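Local structure of trichomaglin (Trichosanthes lepiniana, 1SGL) at residues G61-P65 against D66-P70; K114-W117 against N118-K122; D150-D153 against I154-A157. The protein is an S-like ribonuclease of the T2 family, and so probably cleaves the phosphodiester backbone of RNA. All blocks are in the same frame, centred on the assembly; numbering follows the deposited sequence.

Contact 1. Residues G61-P65 against D66-P70; sequences GSFDP and DEIMP
D64 and the D66-E67 pair meet in an Asx turn that runs into a short 3-10 turn, a local surface contact in the loop between strand 40-47 and helix 72-78. At its start one carboxylate oxygen is used: D64 OD1 accepts the backbone D66 N at 3.0 Å, with the donor standing above the carboxylate plane and the bond fairly straight at 151°. CG of D64 lies trans to its own nitrogen (chi1 -174°), which swings the carboxylate forward over the start of the 3-10 turn. The backbone of D64 joins in, because its O takes E67 N at 3.2 Å, and P65 O repeats the step with I68 N at 3.1 Å. P65 suits its place: its ring fixes phi near the value the 3-10 turn needs, and its nitrogen has no hydrogen to leave unpaired. Three acids gather here, D64 OD2 lying 3.8 Å from E67 OE2 and D64 OD1 closer still to D66 OD2; such crowding is likely to raise their proton affinity somewhat. A leucine in place of D64 would probably leave D66 N without its side-chain acceptor and the start of the 3-10 turn less firmly set. Neighbouring helices back the turn: E116 of helix 116-129 accepts D64 N, E103 accepts F63 N, and W98 of helix 97-106 lies against I68. F63 and I68 form the apolar underside, the aromatic ring against Y102 and F120, the branched chain buried. I68 runs at about a right angle to F63, and its CD1 comes in at the ring edge, near the ring plane, 3.4 Å from F63 CZ.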
# COMPACT_ATOMS: atom_id res chain seq x y z
N GLY A 61 12.84 16.93 7.81
CA GLY A 61 14.06 16.50 7.15
C GLY A 61 13.85 16.27 5.66
O GLY A 61 12.97 15.50 5.26
N SER A 62 14.66 16.93 4.84
CA SER A 62 14.57 16.83 3.39
C SER A 62 14.86 15.44 2.83
O SER A 62 15.92 14.86 3.07
CB SER A 62 15.52 17.84 2.75
OG SER A 62 15.22 19.16 3.18
N PHE A 63 13.90 14.92 2.06
CA PHE A 63 14.04 13.61 1.44
C PHE A 63 15.22 13.59 0.47
O PHE A 63 15.30 14.41 -0.45
CB PHE A 63 12.76 13.24 0.69
CG PHE A 63 12.89 12.00 -0.14
CD1 PHE A 63 13.10 10.77 0.46
CD2 PHE A 63 12.81 12.07 -1.52
CE1 PHE A 63 13.23 9.62 -0.31
CE2 PHE A 63 12.95 10.93 -2.30
CZ PHE A 63 13.16 9.70 -1.69
N ASP A 64 16.12 12.64 0.67
CA ASP A 64 17.30 12.52 -0.18
C ASP A 64 17.19 11.28 -1.07
O ASP A 64 17.38 10.16 -0.61
CB ASP A 64 18.55 12.43 0.69
CG ASP A 64 19.83 12.45 -0.11
OD1 ASP A 64 19.76 12.33 -1.35
OD2 ASP A 64 20.90 12.58 0.51
N PRO A 65 16.90 11.47 -2.37
CA PRO A 65 16.77 10.36 -3.32
C PRO A 65 17.98 9.42 -3.38
O PRO A 65 17.84 8.25 -3.74
CB PRO A 65 16.54 11.07 -4.65
CG PRO A 65 15.86 12.33 -4.26
CD PRO A 65 16.64 12.76 -3.04
N ASP A 66 19.17 9.93 -3.05
CA ASP A 66 20.38 9.10 -3.09
C ASP A 66 20.30 7.87 -2.21
O ASP A 66 20.84 6.82 -2.56
CB ASP A 66 21.62 9.90 -2.67
CG ASP A 66 21.93 11.07 -3.60
OD1 ASP A 66 21.46 11.09 -4.76
OD2 ASP A 66 22.66 11.98 -3.16
N GLU A 67 19.61 7.98 -1.08
CA GLU A 67 19.50 6.86 -0.14
C GLU A 67 18.56 5.73 -0.55
O GLU A 67 18.37 4.78 0.21
CB GLU A 67 19.11 7.40 1.24
CG GLU A 67 20.18 8.25 1.88
CD GLU A 67 19.70 8.96 3.13
OE1 GLU A 67 18.94 8.35 3.92
OE2 GLU A 67 20.08 10.14 3.33
N ILE A 68 18.00 5.82 -1.75
CA ILE A 68 17.09 4.81 -2.28
C ILE A 68 17.81 3.75 -3.11
O ILE A 68 17.35 2.61 -3.21
CB ILE A 68 16.02 5.47 -3.20
CG1 ILE A 68 14.91 6.09 -2.36
CG2 ILE A 68 15.43 4.44 -4.16
CD1 ILE A 68 13.84 6.76 -3.20
N MET A 69 18.94 4.14 -3.70
CA MET A 69 19.73 3.30 -4.59
C MET A 69 19.56 1.78 -4.60
O MET A 69 19.12 1.21 -5.60
CB MET A 69 21.22 3.61 -4.42
CG MET A 69 22.11 2.55 -5.07
SD MET A 69 23.80 3.07 -5.25
CE MET A 69 24.09 2.60 -6.98
N PRO A 70 19.92 1.11 -3.50
CA PRO A 70 19.76 -0.35 -3.50
C PRO A 70 18.32 -0.85 -3.57
O PRO A 70 18.08 -2.05 -3.41
CB PRO A 70 20.46 -0.77 -2.21
CG PRO A 70 20.20 0.39 -1.31
CD PRO A 70 20.42 1.59 -2.20

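Contact 2. Residues K114-W117 against N118-K122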
# COMPACT_ATOMS: atom_id res chain seq x y z
N LYS A 114 14.60 4.27 11.81
CA LYS A 114 15.48 5.43 11.77
C LYS A 114 16.07 5.71 10.40
O LYS A 114 16.95 5.00 9.93
CB LYS A 114 16.63 5.26 12.77
CG LYS A 114 16.20 5.13 14.22
CD LYS A 114 17.41 5.00 15.14
CE LYS A 114 16.99 4.81 16.59
NZ LYS A 114 18.17 4.78 17.50
N GLY A 115 15.57 6.76 9.74
CA GLY A 115 16.10 7.12 8.44
C GLY A 115 15.46 6.48 7.22
O GLY A 115 14.81 5.43 7.30
N GLU A 116 15.67 7.14 6.09
CA GLU A 116 15.14 6.71 4.80
C GLU A 116 15.41 5.26 4.46
O GLU A 116 14.49 4.49 4.22
CB GLU A 116 15.73 7.56 3.68
CG GLU A 116 15.08 8.88 3.50
CD GLU A 116 15.65 9.63 2.32
OE1 GLU A 116 15.64 9.08 1.20
OE2 GLU A 116 16.11 10.78 2.52
N TRP A 117 16.69 4.90 4.43
CA TRP A 117 17.10 3.56 4.08
C TRP A 117 16.29 2.47 4.78
O TRP A 117 15.69 1.61 4.13
CB TRP A 117 18.57 3.36 4.42
CG TRP A 117 19.15 2.22 3.67
CD1 TRP A 117 19.41 2.17 2.34
CD2 TRP A 117 19.51 0.94 4.21
NE1 TRP A 117 19.91 0.94 2.00
CE2 TRP A 117 19.99 0.16 3.13
CE3 TRP A 117 19.48 0.38 5.49
CZ2 TRP A 117 20.43 -1.16 3.30
CZ3 TRP A 117 19.92 -0.93 5.66
CH2 TRP A 117 20.38 -1.69 4.56
N ASN A 118 16.28 2.52 6.10
CA ASN A 118 15.56 1.55 6.92
C ASN A 118 14.06 1.58 6.65
O ASN A 118 13.39 0.56 6.74
CB ASN A 118 15.86 1.83 8.40
CG ASN A 118 15.28 0.77 9.32
OD1 ASN A 118 15.48 -0.43 9.10
ND2 ASN A 118 14.58 1.21 10.36
N TYR A 119 13.53 2.76 6.33
CA TYR A 119 12.11 2.89 6.05
C TYR A 119 11.74 2.08 4.80
O TYR A 119 10.82 1.26 4.83
CB TYR A 119 11.73 4.35 5.86
CG TYR A 119 10.27 4.57 5.53
CD1 TYR A 119 9.27 4.30 6.46
CD2 TYR A 119 9.89 5.06 4.28
CE1 TYR A 119 7.92 4.51 6.15
CE2 TYR A 119 8.57 5.28 3.96
CZ TYR A 119 7.58 5.00 4.89
OH TYR A 119 6.26 5.24 4.55
N PHE A 120 12.45 2.32 3.70
CA PHE A 120 12.16 1.59 2.47
C PHE A 120 12.52 0.12 2.59
O PHE A 120 11.80 -0.74 2.09
CB PHE A 120 12.90 2.23 1.29
CG PHE A 120 12.42 3.61 0.99
CD1 PHE A 120 11.11 3.83 0.59
CD2 PHE A 120 13.26 4.71 1.18
CE1 PHE A 120 10.63 5.12 0.38
CE2 PHE A 120 12.79 6.01 0.98
CZ PHE A 120 11.47 6.21 0.58
N LYS A 121 13.63 -0.17 3.27
CA LYS A 121 14.05 -1.54 3.46
C LYS A 121 12.99 -2.33 4.22
O LYS A 121 12.61 -3.43 3.82
CB LYS A 121 15.36 -1.59 4.24
CG LYS A 121 15.84 -2.99 4.55
CD LYS A 121 17.12 -2.95 5.36
CE LYS A 121 17.65 -4.34 5.62
NZ LYS A 121 18.93 -4.31 6.40
N LYS A 122 12.52 -1.77 5.33
CA LYS A 122 11.51 -2.44 6.15
C LYS A 122 10.18 -2.58 5.42
O LYS A 122 9.53 -3.62 5.50
CB LYS A 122 11.27 -1.67 7.45
CG LYS A 122 10.99 -2.59 8.61
CD LYS A 122 12.27 -3.34 8.97
CE LYS A 122 12.00 -4.58 9.79
NZ LYS A 122 11.25 -5.59 8.99
O HOH W 1 18.41 4.06 7.98
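W117 and K121, one helical turn apart, lie against each other on the outer side of helix 116-129. W117 CG stands trans to its backbone nitrogen (chi1 -160°), which carries the indole to K121. The extended K121 chain runs obliquely along the six-membered part of the indole, K121 CD 3.5 Å from W117 CZ3 and K121 NZ 3.5 Å from W117 CH2. A long flexible chain fits here, its CD and CE methylenes and its amine all lying against that ring. The tryptophan ring also meets F71, and P70 touches it. N118 packs its CB 3.7 Å from K114 O, and its backbone N gives its hydrogen to a water 3.2 Å away, which donates to K114 O. E116 turns inward beside F120, its carboxylate almost perpendicular to the ring, and its OE2 is taken by D64 N. Behind them E116 O receives F120 N at 3.0 Å, almost straight along the carbonyl, and W117 O receives K121 N. G115 has a positive phi, at which a side chain would collide with the preceding carbonyl. This is the N-terminal turn of an alpha helix, with glycine at the N-cap position and a bridging water.

Contact 3. Residues D150-D153 against I154-A157; sequences DLKD and IVVA
K152 curls back beside V155 and V156 on the outer side of helix 151-162. Its CB heads away from the following turn, and the bends further along the chain bring the rest round. CG lies 4.1 Å from V156 CG2; next, K152 CD passes the same V156 CG2 at 4.3 Å, and K152 CE keeps level with it at 4.2 Å. A near-perpendicular chi2 of 91° starts this curl, which a fully extended lysine could not make. At the tip K152 NZ stands 4.3 Å from V155 CB, so the methylenes pass V156 and the amine ends beside V155. V156 is set tightly in return, its CG2 3.1 Å from K152 O, a price of beta-branching close to the backbone. That carbonyl also receives V156 N at 3.0 Å, and L151 O receives V155 N in the carbonyl plane at 3.1 Å. L151 adds a looser apolar touch, its CG 4.3 Å from V155 CG2. I154 suits the inner side, where its branched chain is buried against L136, I141, V202 and L204; A157, small, lets helix 132-139 approach through L136. D150 ends strand 148-150 and holds the N-cap position, with its O accepting D153 N. The acid D153, three places beyond the cap, is well suited to a helix start, since its negative charge would probably be favoured by the helix dipole. These are the N-terminal turns of an alpha helix, with contacts between residues three and four apart and I154 and A157 turned to the fold.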
# COMPACT_ATOMS: atom_id res chain seq x y z
N ASP A 150 -16.54 -13.44 -3.38
CA ASP A 150 -17.15 -13.36 -2.06
C ASP A 150 -16.10 -12.66 -1.19
O ASP A 150 -14.94 -13.07 -1.16
CB ASP A 150 -17.44 -14.77 -1.53
CG ASP A 150 -18.70 -14.84 -0.70
OD1 ASP A 150 -18.72 -14.27 0.42
OD2 ASP A 150 -19.68 -15.45 -1.16
N LEU A 151 -16.50 -11.60 -0.51
CA LEU A 151 -15.57 -10.86 0.33
C LEU A 151 -14.82 -11.83 1.26
O LEU A 151 -13.59 -11.76 1.38
CB LEU A 151 -16.32 -9.83 1.17
CG LEU A 151 -15.45 -9.00 2.12
CD1 LEU A 151 -14.41 -8.24 1.31
CD2 LEU A 151 -16.32 -8.05 2.93
N LYS A 152 -15.58 -12.72 1.88
CA LYS A 152 -15.06 -13.71 2.81
C LYS A 152 -13.91 -14.56 2.25
O LYS A 152 -12.99 -14.90 2.98
CB LYS A 152 -16.20 -14.63 3.27
CG LYS A 152 -15.78 -15.68 4.28
CD LYS A 152 -15.93 -15.23 5.73
CE LYS A 152 -15.05 -14.04 6.07
NZ LYS A 152 -15.59 -12.78 5.51
N ASP A 153 -13.97 -14.91 0.97
CA ASP A 153 -12.92 -15.72 0.36
C ASP A 153 -11.59 -14.98 0.40
O ASP A 153 -10.54 -15.58 0.64
CB ASP A 153 -13.25 -16.05 -1.10
CG ASP A 153 -14.20 -17.23 -1.23
OD1 ASP A 153 -14.68 -17.73 -0.19
OD2 ASP A 153 -14.45 -17.67 -2.36
N ILE A 154 -11.64 -13.67 0.15
CA ILE A 154 -10.44 -12.85 0.14
C ILE A 154 -9.88 -12.69 1.56
O ILE A 154 -8.68 -12.86 1.78
CB ILE A 154 -10.72 -11.48 -0.49
CG1 ILE A 154 -11.21 -11.68 -1.92
CG2 ILE A 154 -9.46 -10.61 -0.46
CD1 ILE A 154 -11.54 -10.40 -2.66
N VAL A 155 -10.75 -12.39 2.52
CA VAL A 155 -10.30 -12.22 3.89
C VAL A 155 -9.66 -13.50 4.42
O VAL A 155 -8.58 -13.46 5.02
CB VAL A 155 -11.46 -11.82 4.81
CG1 VAL A 155 -10.98 -11.71 6.25
CG2 VAL A 155 -12.04 -10.49 4.36
N VAL A 156 -10.30 -14.63 4.18
CA VAL A 156 -9.78 -15.90 4.65
C VAL A 156 -8.42 -16.24 4.04
O VAL A 156 -7.55 -16.81 4.69
CB VAL A 156 -10.78 -17.05 4.36
CG1 VAL A 156 -10.13 -18.41 4.66
CG2 VAL A 156 -12.02 -16.88 5.22
N ALA A 157 -8.25 -15.88 2.77
CA ALA A 157 -7.00 -16.14 2.09
C ALA A 157 -5.86 -15.36 2.76
O ALA A 157 -4.79 -15.92 3.05
CB ALA A 157 -7.12 -15.76 0.62

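Along the chain from the N terminus the three contacts follow in series; none nests in or crosses another, and each closes only a short local turn. Contact 1 shapes the loop leading to helix 72-78, contact 2 begins helix 116-129, and contact 3 begins helix 151-162. Contacts 1 and 2 meet in space, their centres about 10 Å apart: loop 61-70 is bonded to and packed on the start of helix 116-129, with E67 OE1 3.3 Å from E116 CB. Contact 3 lies on the far side of the chain's centre, its centre about 38 Å from that of contact 1 and about 32 Å from that of contact 2, joining strand 148-150 to its helix.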